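Local coordinates for protein five-membered-cyclitol-phosphate synthase (Streptomyces citricolor, PDB 6K96) that belongs to the myo-inositol-1-phosphate synthase family and binds nicotinamide-adenine-dinucleotide together with a sodium ion, at residues L184-L197 and L286-I300. Numbering follows the deposited sequence.
Sequences LASHLGTSVVHRAL and LKLKVQDSSNAAGVI. With NA (sodium ion), chain H; NAD (nicotinamide-adenine-dinucleotide), chain G.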
loop_
_atom_site.group_PDB
_atom_site.type_symbol
_atom_site.label_atom_id
_atom_site.label_comp_id
_atom_site.label_asym_id
_atom_site.label_seq_id
_atom_site.Cartn_x
_atom_site.Cartn_y
_atom_site.Cartn_z
ATOM N N LEU B 184 -9.002 26.813 8.061
ATOM C CA LEU B 184 -8.227 26.404 6.836
ATOM C C LEU B 184 -8.683 25.040 6.336
ATOM O O LEU B 184 -8.646 24.073 7.143
ATOM C CB LEU B 184 -6.726 26.284 7.098
ATOM C CG LEU B 184 -6.029 27.508 7.656
ATOM C CD1 LEU B 184 -4.532 27.269 7.655
ATOM C CD2 LEU B 184 -6.402 28.754 6.877
ATOM N N ALA B 185 -9.019 24.957 5.045
ATOM C CA ALA B 185 -9.069 23.688 4.269
ATOM C C ALA B 185 -7.667 23.349 3.735
ATOM O O ALA B 185 -7.138 24.090 2.873
ATOM C CB ALA B 185 -10.054 23.854 3.154
ATOM N N SER B 186 -7.049 22.279 4.235
ATOM C CA SER B 186 -5.606 21.997 4.023
ATOM C C SER B 186 -5.331 21.958 2.520
ATOM O O SER B 186 -6.244 21.579 1.774
ATOM C CB SER B 186 -5.173 20.749 4.750
ATOM O OG SER B 186 -4.579 21.052 6.045
ATOM N N HIS B 187 -4.136 22.390 2.088
ATOM C CA HIS B 187 -3.757 22.495 0.648
ATOM C C HIS B 187 -4.245 21.236 -0.068
ATOM O O HIS B 187 -5.022 21.339 -1.065
ATOM C CB HIS B 187 -2.240 22.671 0.445
ATOM C CG HIS B 187 -1.918 23.338 -0.860
ATOM N ND1 HIS B 187 -0.637 23.800 -1.177
ATOM C CD2 HIS B 187 -2.720 23.704 -1.903
ATOM C CE1 HIS B 187 -0.677 24.393 -2.353
ATOM N NE2 HIS B 187 -1.937 24.359 -2.810
ATOM N N LEU B 188 -3.816 20.075 0.435
ATOM C CA LEU B 188 -4.331 18.764 -0.037
ATOM C C LEU B 188 -4.642 17.883 1.158
ATOM O O LEU B 188 -3.755 17.295 1.755
ATOM C CB LEU B 188 -3.359 18.037 -0.971
ATOM C CG LEU B 188 -3.953 16.721 -1.483
ATOM C CD1 LEU B 188 -5.173 16.975 -2.369
ATOM C CD2 LEU B 188 -2.924 15.891 -2.214
ATOM N N GLY B 189 -5.913 17.754 1.444
ATOM C CA GLY B 189 -6.310 17.120 2.702
ATOM C C GLY B 189 -6.791 15.733 2.488
ATOM O O GLY B 189 -7.308 15.463 1.409
ATOM N N THR B 190 -6.661 14.927 3.533
ATOM C CA THR B 190 -7.120 13.536 3.584
ATOM C C THR B 190 -8.509 13.445 2.969
ATOM O O THR B 190 -8.767 12.480 2.174
ATOM C CB THR B 190 -7.089 13.100 5.046
ATOM O OG1 THR B 190 -5.851 13.538 5.615
ATOM C CG2 THR B 190 -7.266 11.610 5.170
ATOM N N SER B 191 -9.390 14.376 3.391
ATOM C CA SER B 191 -10.853 14.246 3.219
ATOM C C SER B 191 -11.224 14.549 1.759
ATOM O O SER B 191 -12.153 13.893 1.215
ATOM C CB SER B 191 -11.610 15.078 4.269
ATOM O OG SER B 191 -11.961 14.276 5.445
ATOM N N VAL B 192 -10.546 15.495 1.113
ATOM C CA VAL B 192 -10.812 15.750 -0.325
ATOM C C VAL B 192 -10.364 14.520 -1.121
ATOM O O VAL B 192 -11.094 14.156 -2.029
ATOM C CB VAL B 192 -10.166 17.055 -0.821
ATOM C CG1 VAL B 192 -8.627 16.977 -0.881
ATOM C CG2 VAL B 192 -10.727 17.410 -2.188
ATOM N N VAL B 193 -9.278 13.849 -0.765
ATOM C CA VAL B 193 -8.898 12.589 -1.467
ATOM C C VAL B 193 -9.957 11.531 -1.210
ATOM O O VAL B 193 -10.394 10.916 -2.139
ATOM C CB VAL B 193 -7.527 12.003 -1.093
ATOM C CG1 VAL B 193 -7.279 10.722 -1.871
ATOM C CG2 VAL B 193 -6.403 12.981 -1.301
ATOM N N HIS B 194 -10.320 11.278 0.041
ATOM C CA HIS B 194 -11.305 10.204 0.343
ATOM C C HIS B 194 -12.599 10.472 -0.435
ATOM O O HIS B 194 -13.154 9.555 -1.073
ATOM C CB HIS B 194 -11.539 10.118 1.847
ATOM C CG HIS B 194 -12.256 8.891 2.270
ATOM N ND1 HIS B 194 -12.296 8.518 3.576
ATOM C CD2 HIS B 194 -12.875 7.920 1.576
ATOM C CE1 HIS B 194 -12.928 7.365 3.672
ATOM N NE2 HIS B 194 -13.290 6.980 2.471
ATOM N N ARG B 195 -13.031 11.726 -0.394
ATOM C CA ARG B 195 -14.331 12.198 -0.925
ATOM C C ARG B 195 -14.328 12.039 -2.449
ATOM O O ARG B 195 -15.349 11.658 -2.971
ATOM C CB ARG B 195 -14.538 13.629 -0.382
ATOM C CG ARG B 195 -15.713 14.405 -0.952
ATOM C CD ARG B 195 -15.647 15.892 -0.563
ATOM N NE ARG B 195 -16.842 16.546 -1.104
ATOM C CZ ARG B 195 -17.846 17.092 -0.395
ATOM N NH1 ARG B 195 -17.797 17.162 0.927
ATOM N NH2 ARG B 195 -18.896 17.603 -1.024
ATOM N N ALA B 196 -13.217 12.390 -3.110
ATOM C CA ALA B 196 -13.074 12.319 -4.573
ATOM C C ALA B 196 -13.240 10.859 -5.003
ATOM O O ALA B 196 -13.927 10.616 -6.031
ATOM C CB ALA B 196 -11.734 12.868 -5.013
ATOM N N LEU B 197 -12.634 9.927 -4.272
ATOM C CA LEU B 197 -12.648 8.497 -4.640
ATOM C C LEU B 197 -14.049 7.974 -4.437
ATOM O O LEU B 197 -14.504 7.181 -5.276
ATOM C CB LEU B 197 -11.599 7.697 -3.855
ATOM C CG LEU B 197 -10.164 7.973 -4.310
ATOM C CD1 LEU B 197 -9.105 7.338 -3.423
ATOM C CD2 LEU B 197 -9.978 7.554 -5.749
ATOM N N LEU B 286 -5.116 3.111 -0.131
ATOM C CA LEU B 286 -4.346 4.330 -0.457
ATOM C C LEU B 286 -3.514 4.734 0.782
ATOM O O LEU B 286 -3.932 4.442 1.869
ATOM C CB LEU B 286 -5.291 5.428 -0.950
ATOM C CG LEU B 286 -4.620 6.761 -1.237
ATOM C CD1 LEU B 286 -5.389 7.540 -2.306
ATOM C CD2 LEU B 286 -4.479 7.636 -0.019
ATOM N N LYS B 287 -2.272 5.211 0.583
ATOM C CA LYS B 287 -1.502 5.939 1.610
ATOM C C LYS B 287 -1.229 7.354 1.109
ATOM O O LYS B 287 -0.931 7.470 -0.060
ATOM C CB LYS B 287 -0.213 5.210 1.931
ATOM C CG LYS B 287 0.611 5.989 2.930
ATOM C CD LYS B 287 1.798 5.269 3.416
ATOM C CE LYS B 287 2.653 6.199 4.259
ATOM N NZ LYS B 287 4.013 5.645 4.453
ATOM N N LEU B 288 -1.409 8.366 1.965
ATOM C CA LEU B 288 -1.096 9.779 1.721
ATOM C C LEU B 288 -0.047 10.179 2.730
ATOM O O LEU B 288 -0.227 9.823 3.879
ATOM C CB LEU B 288 -2.370 10.579 1.870
ATOM C CG LEU B 288 -2.208 12.091 1.867
ATOM C CD1 LEU B 288 -1.457 12.558 0.646
ATOM C CD2 LEU B 288 -3.563 12.792 1.961
ATOM N N LYS B 289 1.098 10.719 2.299
ATOM C CA LYS B 289 2.040 11.368 3.243
ATOM C C LYS B 289 2.119 12.829 2.845
ATOM O O LYS B 289 2.205 13.020 1.652
ATOM C CB LYS B 289 3.396 10.672 3.280
ATOM C CG LYS B 289 4.218 10.989 4.525
ATOM C CD LYS B 289 5.460 10.159 4.654
ATOM C CE LYS B 289 5.823 9.833 6.093
ATOM N NZ LYS B 289 6.989 10.623 6.590
ATOM N N VAL B 290 2.053 13.788 3.785
ATOM C CA VAL B 290 2.251 15.240 3.535
ATOM C C VAL B 290 3.010 15.892 4.691
ATOM O O VAL B 290 3.078 15.295 5.790
ATOM C CB VAL B 290 0.888 15.901 3.332
ATOM C CG1 VAL B 290 0.149 15.280 2.173
ATOM C CG2 VAL B 290 0.030 15.859 4.582
ATOM N N GLN B 291 3.594 17.062 4.461
ATOM C CA GLN B 291 4.156 17.941 5.535
ATOM C C GLN B 291 2.990 18.755 6.075
ATOM O O GLN B 291 2.690 19.771 5.460
ATOM C CB GLN B 291 5.087 19.065 5.078
ATOM C CG GLN B 291 6.560 18.890 5.304
ATOM C CD GLN B 291 7.120 18.303 6.578
ATOM O OE1 GLN B 291 8.173 17.711 6.478
ATOM N NE2 GLN B 291 6.507 18.444 7.743
ATOM N N ASP B 292 2.334 18.291 7.143
ATOM C CA ASP B 292 1.001 18.824 7.586
ATOM C C ASP B 292 1.029 20.363 7.559
ATOM O O ASP B 292 0.136 20.958 6.962
ATOM C CB ASP B 292 0.578 18.234 8.930
ATOM C CG ASP B 292 -0.882 18.470 9.266
ATOM O OD1 ASP B 292 -1.666 18.425 8.320
ATOM O OD2 ASP B 292 -1.206 18.789 10.476
ATOM N N SER B 293 2.065 21.009 8.064
ATOM C CA SER B 293 2.075 22.490 8.173
ATOM C C SER B 293 2.412 23.190 6.841
ATOM O O SER B 293 2.212 24.454 6.770
ATOM C CB SER B 293 2.994 22.913 9.254
ATOM O OG SER B 293 2.419 22.613 10.509
ATOM N N SER B 294 2.882 22.467 5.826
ATOM C CA SER B 294 2.926 22.977 4.429
ATOM C C SER B 294 1.488 23.004 3.931
ATOM O O SER B 294 1.158 23.921 3.159
ATOM C CB SER B 294 3.841 22.151 3.498
ATOM O OG SER B 294 5.233 22.414 3.744
ATOM N N ASN B 295 0.648 22.066 4.377
ATOM C CA ASN B 295 -0.766 22.024 3.946
ATOM C C ASN B 295 -1.451 23.257 4.505
ATOM O O ASN B 295 -2.460 23.614 3.953
ATOM C CB ASN B 295 -1.504 20.768 4.396
ATOM C CG ASN B 295 -1.700 19.707 3.335
ATOM O OD1 ASN B 295 -1.379 19.906 2.174
ATOM N ND2 ASN B 295 -2.246 18.566 3.735
ATOM N N ALA B 296 -0.953 23.847 5.592
ATOM C CA ALA B 296 -1.490 25.106 6.158
ATOM C C ALA B 296 -0.937 26.244 5.322
ATOM O O ALA B 296 -1.704 26.985 4.797
ATOM C CB ALA B 296 -1.077 25.272 7.600
ATOM N N ALA B 297 0.382 26.342 5.207
ATOM C CA ALA B 297 1.064 27.545 4.634
ATOM C C ALA B 297 0.713 27.684 3.144
ATOM O O ALA B 297 0.438 28.788 2.691
ATOM C CB ALA B 297 2.546 27.510 4.851
ATOM N N GLY B 298 0.583 26.580 2.447
ATOM C CA GLY B 298 0.073 26.569 1.061
ATOM C C GLY B 298 -1.267 27.251 0.900
ATOM O O GLY B 298 -1.600 27.613 -0.240
ATOM N N VAL B 299 -2.022 27.432 1.989
ATOM C CA VAL B 299 -3.362 28.096 1.916
ATOM C C VAL B 299 -3.293 29.446 2.649
ATOM O O VAL B 299 -3.882 30.412 2.178
ATOM C CB VAL B 299 -4.422 27.115 2.432
ATOM C CG1 VAL B 299 -5.558 27.807 3.144
ATOM C CG2 VAL B 299 -4.918 26.204 1.312
ATOM N N ILE B 300 -2.509 29.536 3.707
ATOM C CA ILE B 300 -2.319 30.801 4.441
ATOM C C ILE B 300 -1.806 31.811 3.412
ATOM O O ILE B 300 -2.426 32.861 3.238
ATOM C CB ILE B 300 -1.431 30.617 5.678
ATOM C CG1 ILE B 300 -2.108 29.669 6.665
ATOM C CG2 ILE B 300 -1.159 31.944 6.351
ATOM C CD1 ILE B 300 -1.238 29.255 7.843
HETATM NA NA NA H . 0.083 22.657 11.488
HETATM P PA NAD G . 0.974 24.795 16.735
HETATM O O1A NAD G . 0.530 23.979 17.887
HETATM O O2A NAD G . 2.269 24.370 16.099
HETATM O O5B NAD G . 0.974 26.352 16.986
HETATM C C5B NAD G . 0.232 26.777 18.154
HETATM C C4B NAD G . 0.951 27.934 18.796
HETATM O O4B NAD G . 0.060 28.772 19.606
HETATM C C3B NAD G . 2.067 27.491 19.747
HETATM O O3B NAD G . 3.203 28.315 19.520
HETATM C C2B NAD G . 1.459 27.795 21.114
HETATM O O2B NAD G . 2.550 27.806 21.990
HETATM C C1B NAD G . 0.785 29.128 20.775
HETATM N N9A NAD G . -0.160 29.671 21.730
HETATM C C8A NAD G . -0.921 28.909 22.583
HETATM N N7A NAD G . -1.775 29.619 23.284
HETATM C C5A NAD G . -1.593 30.927 22.849
HETATM C C6A NAD G . -2.220 32.133 23.222
HETATM N N6A NAD G . -3.198 32.188 24.120
HETATM N N1A NAD G . -1.846 33.270 22.574
HETATM C C2A NAD G . -0.855 33.173 21.667
HETATM N N3A NAD G . -0.189 32.097 21.256
HETATM C C4A NAD G . -0.607 30.979 21.880
HETATM O O3 NAD G . -0.167 24.710 15.635
HETATM P PN NAD G . -0.048 24.744 14.031
HETATM O O1N NAD G . 0.717 25.957 13.665
HETATM O O2N NAD G . 0.370 23.349 13.680
HETATM O O5D NAD G . -1.594 24.976 13.633
HETATM C C5D NAD G . -2.247 26.220 14.119
HETATM C C4D NAD G . -3.734 26.096 13.964
HETATM O O4D NAD G . -4.117 25.982 12.574
HETATM C C3D NAD G . -4.308 24.864 14.677
HETATM O O3D NAD G . -5.556 25.237 15.221
HETATM C C2D NAD G . -4.612 23.915 13.522
HETATM O O2D NAD G . -5.686 23.013 13.706
HETATM C C1D NAD G . -5.051 24.901 12.441
HETATM N N1N NAD G . -5.019 24.231 11.105
HETATM C C2N NAD G . -3.837 23.519 10.708
HETATM C C3N NAD G . -3.818 22.725 9.574
HETATM C C7N NAD G . -2.517 22.038 9.200
HETATM O O7N NAD G . -1.494 22.293 9.823
HETATM N N7N NAD G . -2.536 21.160 8.201
HETATM C C4N NAD G . -5.005 22.611 8.850
HETATM C C5N NAD G . -6.082 23.438 9.143
HETATM C C6N NAD G . -6.104 24.171 10.314
HETATM O O HOH W 1 -3.400 18.330 6.193
HETATM O O HOH W 2 1.084 22.641 0.275
#
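Asn295, on helix 292-313, reaches the loop at His187 and Leu188, its amide, donor and acceptor at once, suiting a backbone that offers both. OD1 takes the Leu188 N-H at 3.0 Å, and ND2 gives a hydrogen to Leu188 O at 2.8 Å; in both bonds the donor stands above the carbonyl plane. His187 N donates to Asn295 O at 2.8 Å, nearly straight (163°) and on a lone pair. CG of His187 is anti to the backbone N (chi1 -156°), carrying the ring to Gly298; no side chain there collides with ND1, and Gly298 O sits 3.9 Å above the ring plane, over its centre. Leu184 CD1 meets Ile300 CG1 at 3.6 Å, while Val193 CG1 and Leu197 CD1 both meet Leu286 CD1, branched aliphatic groups suited to a buried interface. A water joins Asn295 ND2 to Ser186 OG and Asp292 OD1. Ser186 OG also accepts from the nicotinamide N7N at 3.0 Å, and Asp292 O takes a further bond. Ser293 OG binds sodium at 2.5 Å; Asn15 and the dinucleotide's O2N and O7N also bind it. Loop and residues 292-296 form the nicotinamide end of a dinucleotide pocket, where the Rossmann-type domain meets the mixed sheet.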